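Local structure of vacuolar aminopeptidase 1 (Saccharomyces cerevisiae, 5JGF) at residues D[73-76]-D[77-81]; D[125-129]-D[130-134]; D[209-213]-D[214-218]; D[310-313]-D[314-318]; D[442-445]-D[446-450]. The protein removes N-terminal amino acids from peptides as a zinc-dependent dodecameric vacuolar enzyme and, as a precursor, is the main cargo of the cytoplasm-to-vacuole targeting pathway. All coordinates share one frame; numbering follows the deposited sequence.

From the N terminus, contact 1 turns the chain out of strand 69-76, and contact 2 leads a loop into strand 132-140 at a subunit interface. Contact 3 starts helix 216-226, contact 4 starts helix 312-324, and contact 5 passes from strand 442-445 into helix 448-468. All five are local and follow in series, so none nests in or crosses another. Two pairs meet in space. Contacts 1 and 4 join the large mixed sheet to the helix lying on it, with Phe73 CD2 3.4 Å from Val316 CG1. Contacts 2 and 3 join the six-stranded sheet to helix 216-226, with Ile134 CD1 3.9 Å from Leu218 CD1.

Contact 1 of 5, residues D[73-76]-D[77-81]; sequences FILG and KNWRA
Leu75 and Trp79, four residues apart, make the apolar part of this contact. One methyl of the leucine does the touching: Leu75 CD1 lies 3.8 Å from Trp79 CE3 and is nearly as close to Trp79 CD2, so it rests by the six-membered ring near the ring fusion. The same methyl reaches Trp79 CB at 3.9 Å. With CG of Leu75 anti to its own nitrogen (chi1 177°), the branch is carried beside the carbonyl carbon and on toward the turn.

The polar part is a backbone bond. Trp79 N donates to Gly76 O over 3.0 Å with an N-H...O angle of 162°. The hydrogen is thus well aimed, although the donor stands above the carbonyl plane, 64° out of it. Trp79 CB sits 3.3 Å from the same Gly76 O. Lys77 and Asn78 form the corners of the turn and are exposed; the lysine points away from the strand at CB, and its chain is extended.

The tryptophan is also fixed from beyond the turn. Its NE1 is hydrogen-bonded to Gly84 O, its ring meets Phe289 edge-to-face, and Ala81 N lies above one face, offset toward the rim. Leu75 and Trp79 both also pack on Phe324 of helix 312-324, whereas Ile74 packs against helix 261-278.

Gly76 to Trp79 is a type I beta turn, here taking the chain off strand 69-76 of a mixed sheet that carries helices on its two faces, the alpha/beta core of this zinc aminopeptidase.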
loop_
_atom_site.group_PDB
_atom_site.type_symbol
_atom_site.label_atom_id
_atom_site.label_comp_id
_atom_site.label_asym_id
_atom_site.label_seq_id
_atom_site.Cartn_x
_atom_site.Cartn_y
_atom_site.Cartn_z
ATOM N N PHE D 73 26.957 -34.688 42.913
ATOM C CA PHE D 73 28.377 -34.402 42.962
ATOM C C PHE D 73 29.211 -35.450 43.683
ATOM O O PHE D 73 28.710 -36.213 44.512
ATOM C CB PHE D 73 28.615 -33.013 43.573
ATOM C CG PHE D 73 28.012 -32.822 44.943
ATOM C CD1 PHE D 73 28.812 -32.864 46.082
ATOM C CD2 PHE D 73 26.653 -32.552 45.092
ATOM C CE1 PHE D 73 28.269 -32.632 47.351
ATOM C CE2 PHE D 73 26.101 -32.320 46.354
ATOM C CZ PHE D 73 26.913 -32.358 47.486
ATOM N N ILE D 74 30.488 -35.479 43.324
ATOM C CA ILE D 74 31.456 -36.404 43.894
ATOM C C ILE D 74 32.592 -35.545 44.433
ATOM O O ILE D 74 33.227 -34.803 43.682
ATOM C CB ILE D 74 32.010 -37.354 42.820
ATOM C CG1 ILE D 74 30.853 -38.025 42.073
ATOM C CG2 ILE D 74 32.909 -38.408 43.467
ATOM C CD1 ILE D 74 31.292 -38.840 40.870
ATOM N N LEU D 75 32.839 -35.645 45.735
ATOM C CA LEU D 75 33.884 -34.863 46.384
ATOM C C LEU D 75 34.966 -35.783 46.940
ATOM O O LEU D 75 34.690 -36.644 47.774
ATOM C CB LEU D 75 33.267 -34.029 47.510
ATOM C CG LEU D 75 34.173 -33.164 48.394
ATOM C CD1 LEU D 75 34.988 -32.190 47.550
ATOM C CD2 LEU D 75 33.307 -32.412 49.389
ATOM N N GLY D 76 36.194 -35.595 46.472
ATOM C CA GLY D 76 37.292 -36.432 46.921
ATOM C C GLY D 76 37.889 -36.006 48.248
ATOM O O GLY D 76 37.988 -34.818 48.545
ATOM N N LYS D 77 38.295 -36.988 49.044
ATOM C CA LYS D 77 38.889 -36.724 50.348
ATOM C C LYS D 77 40.107 -35.819 50.233
ATOM O O LYS D 77 40.377 -35.015 51.124
ATOM C CB LYS D 77 39.296 -38.042 51.012
ATOM C CG LYS D 77 40.046 -37.875 52.325
ATOM C CD LYS D 77 40.459 -39.226 52.891
ATOM C CE LYS D 77 41.308 -39.066 54.145
ATOM N NZ LYS D 77 41.812 -40.383 54.636
ATOM N N ASN D 78 40.833 -35.941 49.128
ATOM C CA ASN D 78 42.037 -35.146 48.923
ATOM C C ASN D 78 41.845 -33.902 48.066
ATOM O O ASN D 78 42.816 -33.301 47.610
ATOM C CB ASN D 78 43.134 -36.022 48.319
ATOM C CG ASN D 78 43.471 -37.203 49.204
ATOM O OD1 ASN D 78 43.646 -37.046 50.410
ATOM N ND2 ASN D 78 43.568 -38.390 48.610
ATOM N N TRP D 79 40.595 -33.509 47.854
ATOM C CA TRP D 79 40.324 -32.321 47.051
ATOM C C TRP D 79 40.801 -31.055 47.753
ATOM O O TRP D 79 40.768 -30.959 48.981
ATOM C CB TRP D 79 38.820 -32.193 46.773
ATOM C CG TRP D 79 38.467 -30.940 46.013
ATOM C CD1 TRP D 79 38.675 -30.700 44.683
ATOM C CD2 TRP D 79 37.886 -29.743 46.550
ATOM N NE1 TRP D 79 38.262 -29.429 44.360
ATOM C CE2 TRP D 79 37.772 -28.820 45.485
ATOM C CE3 TRP D 79 37.451 -29.361 47.828
ATOM C CZ2 TRP D 79 37.240 -27.536 45.657
ATOM C CZ3 TRP D 79 36.920 -28.083 48.000
ATOM C CH2 TRP D 79 36.819 -27.186 46.916
ATOM N N ARG D 80 41.259 -30.090 46.962
ATOM C CA ARG D 80 41.696 -28.801 47.483
ATOM C C ARG D 80 41.271 -27.754 46.461
ATOM O O ARG D 80 41.113 -28.067 45.281
ATOM C CB ARG D 80 43.216 -28.776 47.706
ATOM C CG ARG D 80 44.061 -29.095 46.494
ATOM C CD ARG D 80 45.487 -29.440 46.920
ATOM N NE ARG D 80 46.320 -29.852 45.793
ATOM C CZ ARG D 80 46.976 -29.014 44.996
ATOM N NH1 ARG D 80 46.905 -27.704 45.201
ATOM N NH2 ARG D 80 47.702 -29.488 43.993
ATOM N N ALA D 81 41.075 -26.524 46.925
ATOM C CA ALA D 81 40.628 -25.416 46.084
ATOM C C ALA D 81 41.290 -25.309 44.716
ATOM O O ALA D 81 40.614 -25.088 43.708
ATOM C CB ALA D 81 40.801 -24.104 46.835
#

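Contact 2 of 5, residues D[125-129]-D[130-134]; sequences ELWLD and RDLGI
Arg130 turns back on Leu126 in the main polar interaction across this bend. Arg130 NE donates to Leu126 O over 2.9 Å, nearly along the C=O axis but with a bent N-H...O angle of 133°, the oxygen lying 32° out of the guanidinium plane. A fold in the arginine chain at chi2 (-79°) makes the return possible and leaves Arg130 CG 3.3 Å from Leu126 O and 3.4 Å from Leu128 O.

A water closes the bend from within: it donates to Trp127 O at 2.7 Å and accepts from Arg130 N at 3.0 Å, supplying partners for both backbone groups.

The apolar interaction joins Trp127 and Leu132, whose side chains meet at about a right angle. Leu132 CD2 touches the six-membered ring, 3.9 Å from Trp127 CZ3.

Arg130 NH1 also bonds Asp129 O of the second subunit, whose own Arg130 returns the bond. A leucine in place of Arg130 would probably leave Leu126 O and that Asp129 O without these donors. The Asp129 carboxylate forms a salt bridge with Arg162 and meets Ser439 of the second subunit. This interface lies close to the metal site, the Leu126 side chain being about 7 Å from that of His438, a zinc ligand. The bend delivers the chain into strand 132-140, which lies between strands 149-154 and 233-242, while Trp127 packs against Val97 of strand 96-99.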
loop_
_atom_site.group_PDB
_atom_site.type_symbol
_atom_site.label_atom_id
_atom_site.label_comp_id
_atom_site.label_asym_id
_atom_site.label_seq_id
_atom_site.Cartn_x
_atom_site.Cartn_y
_atom_site.Cartn_z
ATOM N N GLU D 125 1.338 -25.156 15.217
ATOM C CA GLU D 125 0.892 -26.209 14.324
ATOM C C GLU D 125 1.515 -27.581 14.556
ATOM O O GLU D 125 0.903 -28.597 14.236
ATOM C CB GLU D 125 1.065 -25.758 12.874
ATOM C CG GLU D 125 -0.123 -24.918 12.407
ATOM C CD GLU D 125 0.190 -24.032 11.224
ATOM O OE1 GLU D 125 0.874 -23.003 11.418
ATOM O OE2 GLU D 125 -0.250 -24.368 10.103
ATOM N N LEU D 126 2.712 -27.626 15.131
ATOM C CA LEU D 126 3.346 -28.916 15.387
ATOM C C LEU D 126 2.642 -29.646 16.531
ATOM O O LEU D 126 2.748 -30.868 16.653
ATOM C CB LEU D 126 4.833 -28.730 15.709
ATOM C CG LEU D 126 5.680 -28.149 14.565
ATOM C CD1 LEU D 126 7.106 -27.927 15.039
ATOM C CD2 LEU D 126 5.664 -29.093 13.371
ATOM N N TRP D 127 1.910 -28.902 17.356
ATOM C CA TRP D 127 1.191 -29.497 18.478
ATOM C C TRP D 127 -0.223 -29.932 18.117
ATOM O O TRP D 127 -0.930 -30.534 18.931
ATOM C CB TRP D 127 1.152 -28.528 19.665
ATOM C CG TRP D 127 2.398 -28.594 20.502
ATOM C CD1 TRP D 127 3.638 -28.113 20.180
ATOM C CD2 TRP D 127 2.535 -29.230 21.781
ATOM N NE1 TRP D 127 4.538 -28.417 21.178
ATOM C CE2 TRP D 127 3.886 -29.101 22.171
ATOM C CE3 TRP D 127 1.644 -29.901 22.633
ATOM C CZ2 TRP D 127 4.372 -29.617 23.381
ATOM C CZ3 TRP D 127 2.128 -30.415 23.836
ATOM C CH2 TRP D 127 3.480 -30.270 24.196
ATOM N N LEU D 128 -0.638 -29.633 16.892
ATOM C CA LEU D 128 -1.970 -30.020 16.447
ATOM C C LEU D 128 -1.997 -31.495 16.071
ATOM O O LEU D 128 -1.024 -32.033 15.546
ATOM C CB LEU D 128 -2.389 -29.217 15.215
ATOM C CG LEU D 128 -2.537 -27.703 15.348
ATOM C CD1 LEU D 128 -2.870 -27.120 13.981
ATOM C CD2 LEU D 128 -3.624 -27.373 16.352
ATOM N N ASP D 129 -3.123 -32.141 16.347
ATOM C CA ASP D 129 -3.306 -33.537 15.985
ATOM C C ASP D 129 -2.219 -34.469 16.498
ATOM O O ASP D 129 -1.753 -35.358 15.783
ATOM C CB ASP D 129 -3.434 -33.637 14.463
ATOM C CG ASP D 129 -4.550 -32.757 13.923
ATOM O OD1 ASP D 129 -5.403 -32.339 14.730
ATOM O OD2 ASP D 129 -4.582 -32.482 12.703
ATOM N N ARG D 130 -1.829 -34.254 17.748
ATOM C CA ARG D 130 -0.828 -35.073 18.421
ATOM C C ARG D 130 -1.547 -35.685 19.629
ATOM O O ARG D 130 -2.355 -35.011 20.275
ATOM C CB ARG D 130 0.338 -34.200 18.896
ATOM C CG ARG D 130 1.096 -33.487 17.772
ATOM C CD ARG D 130 2.071 -34.413 17.054
ATOM N NE ARG D 130 2.810 -33.705 16.010
ATOM C CZ ARG D 130 3.869 -34.194 15.373
ATOM N NH1 ARG D 130 4.330 -35.406 15.666
ATOM N NH2 ARG D 130 4.478 -33.465 14.448
ATOM N N ASP D 131 -1.270 -36.953 19.922
ATOM C CA ASP D 131 -1.893 -37.640 21.057
ATOM C C ASP D 131 -1.252 -37.120 22.339
ATOM O O ASP D 131 -0.072 -37.372 22.590
ATOM C CB ASP D 131 -1.656 -39.151 20.960
ATOM C CG ASP D 131 -2.389 -39.800 19.795
ATOM O OD1 ASP D 131 -2.892 -39.080 18.904
ATOM O OD2 ASP D 131 -2.450 -41.047 19.772
ATOM N N LEU D 132 -2.028 -36.416 23.159
ATOM C CA LEU D 132 -1.493 -35.838 24.386
ATOM C C LEU D 132 -1.904 -36.515 25.687
ATOM O O LEU D 132 -3.089 -36.691 25.964
ATOM C CB LEU D 132 -1.878 -34.358 24.471
ATOM C CG LEU D 132 -1.506 -33.489 23.264
ATOM C CD1 LEU D 132 -1.952 -32.050 23.523
ATOM C CD2 LEU D 132 0.004 -33.548 23.016
ATOM N N GLY D 133 -0.906 -36.877 26.487
ATOM C CA GLY D 133 -1.173 -37.485 27.775
ATOM C C GLY D 133 -1.088 -36.371 28.800
ATOM O O GLY D 133 -0.724 -35.240 28.465
ATOM N N ILE D 134 -1.428 -36.672 30.046
ATOM C CA ILE D 134 -1.362 -35.671 31.101
ATOM C C ILE D 134 -0.545 -36.245 32.248
ATOM O O ILE D 134 -0.582 -37.447 32.506
ATOM C CB ILE D 134 -2.778 -35.277 31.591
ATOM C CG1 ILE D 134 -2.681 -34.135 32.605
ATOM C CG2 ILE D 134 -3.497 -36.499 32.182
ATOM C CD1 ILE D 134 -4.028 -33.481 32.918
HETATM O O HOH W 1 -2.742 -32.320 19.866
#

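Contact 3 of 5, residues D[209-213]-D[214-218]; sequences PLFGK and HCIHL
His214 is met by Leu210 and Lys213 in the first shell. Leu210 CD2 approaches the imidazole at its edge, near the ring plane, 4.1 Å from His214 CD2. Lys213 CB makes a CH-pi contact over the face, 4.3 Å from the ring centroid, and Lys213 O also lies over a face, 3.3 Å from His214 CG. The ring reaches this position with CG anti to the carbonyl carbon (chi1 -55°). Farther along, Ile216 CD1 comes to the edge of the Phe211 ring, 4.5 Å from Phe211 CD2, a loose approach.

The next shell shapes the backbone. Lys213 N donates to Leu210 O over 2.9 Å, closing a type II turn whose corner, Gly212, has phi 93°, a backbone conformation that calls for glycine. A water bridges the turn to what follows, accepting from Gly212 N and donating to His214 O at 2.7 Å. The lysine chain bends at its end to put NZ on Pro209 O.

Outside the two segments, His214 ND1 is hydrogen-bonded to Ser103 OG, which fixes the ring's rotation, while the ring itself packs on Met236 and Leu219. Replacing His214 with an alanine is likely to leave Ser103 OG without this partner and open a gap beside Leu210.

Beyond the histidine, Cys215 occupies the N-cap of helix 216-226: its SG accepts from Leu218 N at 3.5 Å, a side-chain capping bond at a helix start.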
loop_
_atom_site.group_PDB
_atom_site.type_symbol
_atom_site.label_atom_id
_atom_site.label_comp_id
_atom_site.label_asym_id
_atom_site.label_seq_id
_atom_site.Cartn_x
_atom_site.Cartn_y
_atom_site.Cartn_z
ATOM N N PRO D 209 -9.990 -28.421 47.949
ATOM C CA PRO D 209 -9.771 -27.010 47.629
ATOM C C PRO D 209 -9.787 -26.822 46.112
ATOM O O PRO D 209 -9.892 -25.702 45.614
ATOM C CB PRO D 209 -8.394 -26.733 48.226
ATOM C CG PRO D 209 -8.357 -27.645 49.415
ATOM C CD PRO D 209 -8.937 -28.925 48.849
ATOM N N LEU D 210 -9.685 -27.931 45.385
ATOM C CA LEU D 210 -9.679 -27.883 43.928
ATOM C C LEU D 210 -11.042 -28.088 43.283
ATOM O O LEU D 210 -11.177 -27.950 42.066
ATOM C CB LEU D 210 -8.697 -28.914 43.366
ATOM C CG LEU D 210 -7.219 -28.640 43.657
ATOM C CD1 LEU D 210 -6.360 -29.693 42.982
ATOM C CD2 LEU D 210 -6.849 -27.251 43.160
ATOM N N PHE D 211 -12.055 -28.427 44.073
ATOM C CA PHE D 211 -13.371 -28.624 43.481
ATOM C C PHE D 211 -13.813 -27.334 42.803
ATOM O O PHE D 211 -13.745 -26.258 43.391
ATOM C CB PHE D 211 -14.405 -29.034 44.530
ATOM C CG PHE D 211 -15.789 -29.189 43.968
ATOM C CD1 PHE D 211 -16.705 -28.145 44.035
ATOM C CD2 PHE D 211 -16.156 -30.358 43.310
ATOM C CE1 PHE D 211 -17.964 -28.260 43.453
ATOM C CE2 PHE D 211 -17.414 -30.484 42.722
ATOM C CZ PHE D 211 -18.318 -29.433 42.793
ATOM N N GLY D 212 -14.259 -27.448 41.558
ATOM C CA GLY D 212 -14.696 -26.273 40.830
ATOM C C GLY D 212 -13.587 -25.660 39.997
ATOM O O GLY D 212 -13.862 -24.989 39.002
ATOM N N LYS D 213 -12.335 -25.888 40.391
ATOM C CA LYS D 213 -11.196 -25.341 39.656
ATOM C C LYS D 213 -10.826 -26.220 38.464
ATOM O O LYS D 213 -10.199 -25.763 37.508
ATOM C CB LYS D 213 -9.986 -25.190 40.582
ATOM C CG LYS D 213 -10.145 -24.117 41.650
ATOM C CD LYS D 213 -8.830 -23.876 42.376
ATOM C CE LYS D 213 -8.916 -22.684 43.322
ATOM N NZ LYS D 213 -9.959 -22.865 44.368
ATOM N N HIS D 214 -11.216 -27.487 38.539
ATOM C CA HIS D 214 -10.959 -28.459 37.484
ATOM C C HIS D 214 -12.195 -29.345 37.445
ATOM O O HIS D 214 -12.778 -29.623 38.489
ATOM C CB HIS D 214 -9.731 -29.302 37.826
ATOM C CG HIS D 214 -8.503 -28.492 38.103
ATOM N ND1 HIS D 214 -7.806 -27.833 37.114
ATOM C CD2 HIS D 214 -7.868 -28.207 39.265
ATOM C CE1 HIS D 214 -6.794 -27.177 37.654
ATOM N NE2 HIS D 214 -6.809 -27.389 38.957
ATOM N N CYS D 215 -12.603 -29.786 36.258
ATOM C CA CYS D 215 -13.793 -30.624 36.161
ATOM C C CYS D 215 -13.630 -31.854 37.042
ATOM O O CYS D 215 -12.529 -32.385 37.196
ATOM C CB CYS D 215 -14.051 -31.045 34.713
ATOM S SG CYS D 215 -12.805 -32.127 34.030
ATOM N N ILE D 216 -14.740 -32.296 37.621
ATOM C CA ILE D 216 -14.734 -33.448 38.511
ATOM C C ILE D 216 -14.157 -34.706 37.869
ATOM O O ILE D 216 -13.537 -35.521 38.555
ATOM C CB ILE D 216 -16.160 -33.738 39.044
ATOM C CG1 ILE D 216 -16.084 -34.757 40.183
ATOM C CG2 ILE D 216 -17.049 -34.266 37.924
ATOM C CD1 ILE D 216 -15.285 -34.271 41.369
ATOM N N HIS D 217 -14.352 -34.868 36.563
ATOM C CA HIS D 217 -13.824 -36.038 35.866
ATOM C C HIS D 217 -12.302 -36.068 35.955
ATOM O O HIS D 217 -11.708 -37.110 36.238
ATOM C CB HIS D 217 -14.264 -36.025 34.404
ATOM N N LEU D 218 -11.675 -34.919 35.716
ATOM C CA LEU D 218 -10.220 -34.819 35.779
ATOM C C LEU D 218 -9.713 -35.037 37.202
ATOM O O LEU D 218 -8.723 -35.739 37.410
ATOM C CB LEU D 218 -9.754 -33.450 35.272
ATOM C CG LEU D 218 -8.247 -33.161 35.369
ATOM C CD1 LEU D 218 -7.452 -34.225 34.616
ATOM C CD2 LEU D 218 -7.951 -31.781 34.797
HETATM O O HOH W 2 -14.675 -30.009 40.349
#

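Contact 4 of 5, residues D[310-313]-D[314-318]; sequences GGLL and ESVVE
Ser315 N donates to Gly311 O over 3.0 Å, the first of three successive i to i+4 bonds. Val316 N follows to Leu312 O at 2.9 Å and Val317 N to Leu313 O at 3.1 Å, with N-H...O angles of 155°, 164° and 167°: the bonds straighten as the helix gets under way. Gly311, at the N-cap, has positive phi, which favours glycine.

Among the side chains, Glu314 folds back toward the helix start. Its chain bends sharply at chi2, bringing OE1 to 3.4 Å from Gly311 CA and also to 3.4 Å from Leu313 CB. A water donates to Glu314 OE1 at 2.7 Å and accepts weakly from Leu313 N. The other oxygen, OE2, bonds Gln422 NE2. A carboxylate here would probably be favoured by the helix dipole.

Leu312 CD1 and Val316 CG2 touch at 4.2 Å, one turn apart, and this pair faces strands 58-65 and 69-76. Leu313 and Val317 both pack on Trp335 of helix 331-336, and Leu313 also reaches strand 289-295.

This is the first turn of an alpha-helix, with glycine at the N-cap position, packed against the mixed sheet of the peptidase core by Leu312, Leu313 and Val316.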
loop_
_atom_site.group_PDB
_atom_site.type_symbol
_atom_site.label_atom_id
_atom_site.label_comp_id
_atom_site.label_asym_id
_atom_site.label_seq_id
_atom_site.Cartn_x
_atom_site.Cartn_y
_atom_site.Cartn_z
ATOM N N GLY D 310 19.455 -19.256 39.614
ATOM C CA GLY D 310 19.109 -19.516 41.006
ATOM C C GLY D 310 20.300 -19.976 41.835
ATOM O O GLY D 310 20.217 -20.083 43.059
ATOM N N GLY D 311 21.401 -20.280 41.153
ATOM C CA GLY D 311 22.638 -20.673 41.811
ATOM C C GLY D 311 22.781 -21.962 42.604
ATOM O O GLY D 311 23.557 -21.995 43.559
ATOM N N LEU D 312 22.078 -23.025 42.231
ATOM C CA LEU D 312 22.220 -24.275 42.979
ATOM C C LEU D 312 23.656 -24.803 42.901
ATOM O O LEU D 312 24.176 -25.351 43.875
ATOM C CB LEU D 312 21.246 -25.335 42.461
ATOM C CG LEU D 312 21.328 -26.689 43.183
ATOM C CD1 LEU D 312 21.035 -26.495 44.676
ATOM C CD2 LEU D 312 20.343 -27.671 42.565
ATOM N N LEU D 313 24.297 -24.637 41.746
ATOM C CA LEU D 313 25.671 -25.097 41.567
ATOM C C LEU D 313 26.603 -24.416 42.560
ATOM O O LEU D 313 27.358 -25.079 43.276
ATOM C CB LEU D 313 26.154 -24.800 40.146
ATOM C CG LEU D 313 27.649 -25.028 39.894
ATOM C CD1 LEU D 313 27.981 -26.506 40.019
ATOM C CD2 LEU D 313 28.012 -24.516 38.507
ATOM N N GLU D 314 26.549 -23.087 42.585
ATOM C CA GLU D 314 27.379 -22.296 43.482
ATOM C C GLU D 314 27.101 -22.677 44.934
ATOM O O GLU D 314 28.017 -22.738 45.757
ATOM C CB GLU D 314 27.106 -20.797 43.277
ATOM C CG GLU D 314 27.406 -20.266 41.869
ATOM C CD GLU D 314 26.201 -20.315 40.932
ATOM O OE1 GLU D 314 25.762 -21.419 40.561
ATOM O OE2 GLU D 314 25.689 -19.236 40.566
ATOM N N SER D 315 25.835 -22.930 45.242
ATOM C CA SER D 315 25.440 -23.311 46.594
ATOM C C SER D 315 26.067 -24.642 46.997
ATOM O O SER D 315 26.625 -24.771 48.087
ATOM C CB SER D 315 23.919 -23.418 46.691
ATOM O OG SER D 315 23.533 -23.902 47.966
ATOM N N VAL D 316 25.962 -25.627 46.113
ATOM C CA VAL D 316 26.518 -26.951 46.359
ATOM C C VAL D 316 28.015 -26.875 46.643
ATOM O O VAL D 316 28.503 -27.476 47.600
ATOM C CB VAL D 316 26.276 -27.887 45.149
ATOM C CG1 VAL D 316 27.128 -29.147 45.273
ATOM C CG2 VAL D 316 24.801 -28.255 45.070
ATOM N N VAL D 317 28.740 -26.131 45.815
ATOM C CA VAL D 317 30.182 -26.004 45.995
ATOM C C VAL D 317 30.552 -25.267 47.282
ATOM O O VAL D 317 31.505 -25.653 47.964
ATOM C CB VAL D 317 30.833 -25.300 44.784
ATOM C CG1 VAL D 317 32.312 -25.054 45.047
ATOM C CG2 VAL D 317 30.674 -26.169 43.541
ATOM N N GLU D 318 29.807 -24.219 47.626
ATOM C CA GLU D 318 30.101 -23.481 48.850
ATOM C C GLU D 318 29.765 -24.302 50.093
ATOM O O GLU D 318 30.582 -24.406 51.009
ATOM C CB GLU D 318 29.343 -22.149 48.891
ATOM C CG GLU D 318 29.401 -21.461 50.256
ATOM C CD GLU D 318 29.022 -19.990 50.209
ATOM O OE1 GLU D 318 28.197 -19.605 49.354
ATOM O OE2 GLU D 318 29.543 -19.217 51.041
HETATM O O HOH W 3 23.639 -22.296 39.231
#

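Contact 5 of 5, residues D[442-445]-D[446-450]; sequences AATG and SKDVG
A tight strand-to-helix turn joins Gly445, the last residue of strand 442-445, to Asp448 in the first turn of helix 448-468. Asp448 N donates to Gly445 O over 3.2 Å with an N-H...O angle of 147°, the donor standing 73° out of the carbonyl plane. Between them, Ser446 and Lys447 have near-helical backbone angles, as in a type I turn.

The aspartate closes the same turn from its side chain. With CG anti to the carbonyl carbon (chi1 -76°), the carboxylate swings back over the strand end, where OD1 accepts a weak, bent bond from Gly445 N at 3.0 Å. Asn366 N is a second donor to that oxygen, and Asn366 OD1 in turn accepts from Lys447 N, so one asparagine binds the turn at two points.

Thr444 lies beside the aspartate. Its OG1 is hydrogen-bonded to Ala433 O and lies 3.7 Å from Asp448 CB; the Thr444 side chain is about 13 Å from a bound zinc ion. Ser446 OG bonds Lys253 O, tying the turn to the loop beside strand 255-258.

Glycine suits the strand end sterically, since Asp448 OD1 is 3.2 Å from Gly445 CA, and a beta carbon there would collide with this oxygen.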
loop_
_atom_site.group_PDB
_atom_site.type_symbol
_atom_site.label_atom_id
_atom_site.label_comp_id
_atom_site.label_asym_id
_atom_site.label_seq_id
_atom_site.Cartn_x
_atom_site.Cartn_y
_atom_site.Cartn_z
ATOM N N ALA D 442 11.296 -34.395 17.950
ATOM C CA ALA D 442 12.557 -34.095 17.287
ATOM C C ALA D 442 13.342 -35.320 16.834
ATOM O O ALA D 442 12.846 -36.448 16.886
ATOM C CB ALA D 442 13.420 -33.229 18.212
ATOM N N ALA D 443 14.572 -35.090 16.385
ATOM C CA ALA D 443 15.411 -36.184 15.912
ATOM C C ALA D 443 16.900 -35.921 16.072
ATOM O O ALA D 443 17.357 -34.784 16.002
ATOM C CB ALA D 443 15.106 -36.470 14.444
ATOM N N THR D 444 17.654 -36.994 16.286
ATOM C CA THR D 444 19.101 -36.905 16.408
ATOM C C THR D 444 19.651 -38.219 15.856
ATOM O O THR D 444 18.884 -39.050 15.367
ATOM C CB THR D 444 19.537 -36.694 17.887
ATOM O OG1 THR D 444 20.953 -36.481 17.943
ATOM C CG2 THR D 444 19.163 -37.896 18.744
ATOM N N GLY D 445 20.967 -38.400 15.896
ATOM C CA GLY D 445 21.533 -39.636 15.391
ATOM C C GLY D 445 21.306 -40.758 16.388
ATOM O O GLY D 445 21.312 -40.526 17.594
ATOM N N SER D 446 21.105 -41.977 15.894
ATOM C CA SER D 446 20.894 -43.115 16.790
ATOM C C SER D 446 22.149 -43.438 17.618
ATOM O O SER D 446 22.052 -44.071 18.668
ATOM C CB SER D 446 20.460 -44.344 15.990
ATOM O OG SER D 446 21.402 -44.659 14.980
ATOM N N LYS D 447 23.317 -43.006 17.148
ATOM C CA LYS D 447 24.577 -43.227 17.868
ATOM C C LYS D 447 24.958 -42.054 18.778
ATOM O O LYS D 447 25.857 -42.167 19.613
ATOM C CB LYS D 447 25.741 -43.433 16.881
ATOM C CG LYS D 447 25.884 -44.807 16.253
ATOM C CD LYS D 447 27.297 -44.987 15.672
ATOM C CE LYS D 447 28.364 -44.792 16.756
ATOM N NZ LYS D 447 29.721 -45.181 16.272
ATOM N N ASP D 448 24.281 -40.925 18.614
ATOM C CA ASP D 448 24.617 -39.737 19.387
ATOM C C ASP D 448 24.459 -39.780 20.903
ATOM O O ASP D 448 25.219 -39.128 21.619
ATOM C CB ASP D 448 23.899 -38.525 18.786
ATOM C CG ASP D 448 24.566 -38.056 17.502
ATOM O OD1 ASP D 448 23.872 -37.823 16.491
ATOM O OD2 ASP D 448 25.808 -37.927 17.507
ATOM N N VAL D 449 23.498 -40.539 21.411
ATOM C CA VAL D 449 23.355 -40.642 22.860
ATOM C C VAL D 449 24.647 -41.279 23.386
ATOM O O VAL D 449 25.272 -40.771 24.319
ATOM C CB VAL D 449 22.156 -41.536 23.257
ATOM C CG1 VAL D 449 22.133 -41.735 24.767
ATOM C CG2 VAL D 449 20.853 -40.893 22.795
ATOM N N GLY D 450 25.050 -42.379 22.755
ATOM C CA GLY D 450 26.263 -43.072 23.159
ATOM C C GLY D 450 27.523 -42.246 22.983
ATOM O O GLY D 450 28.405 -42.257 23.843
#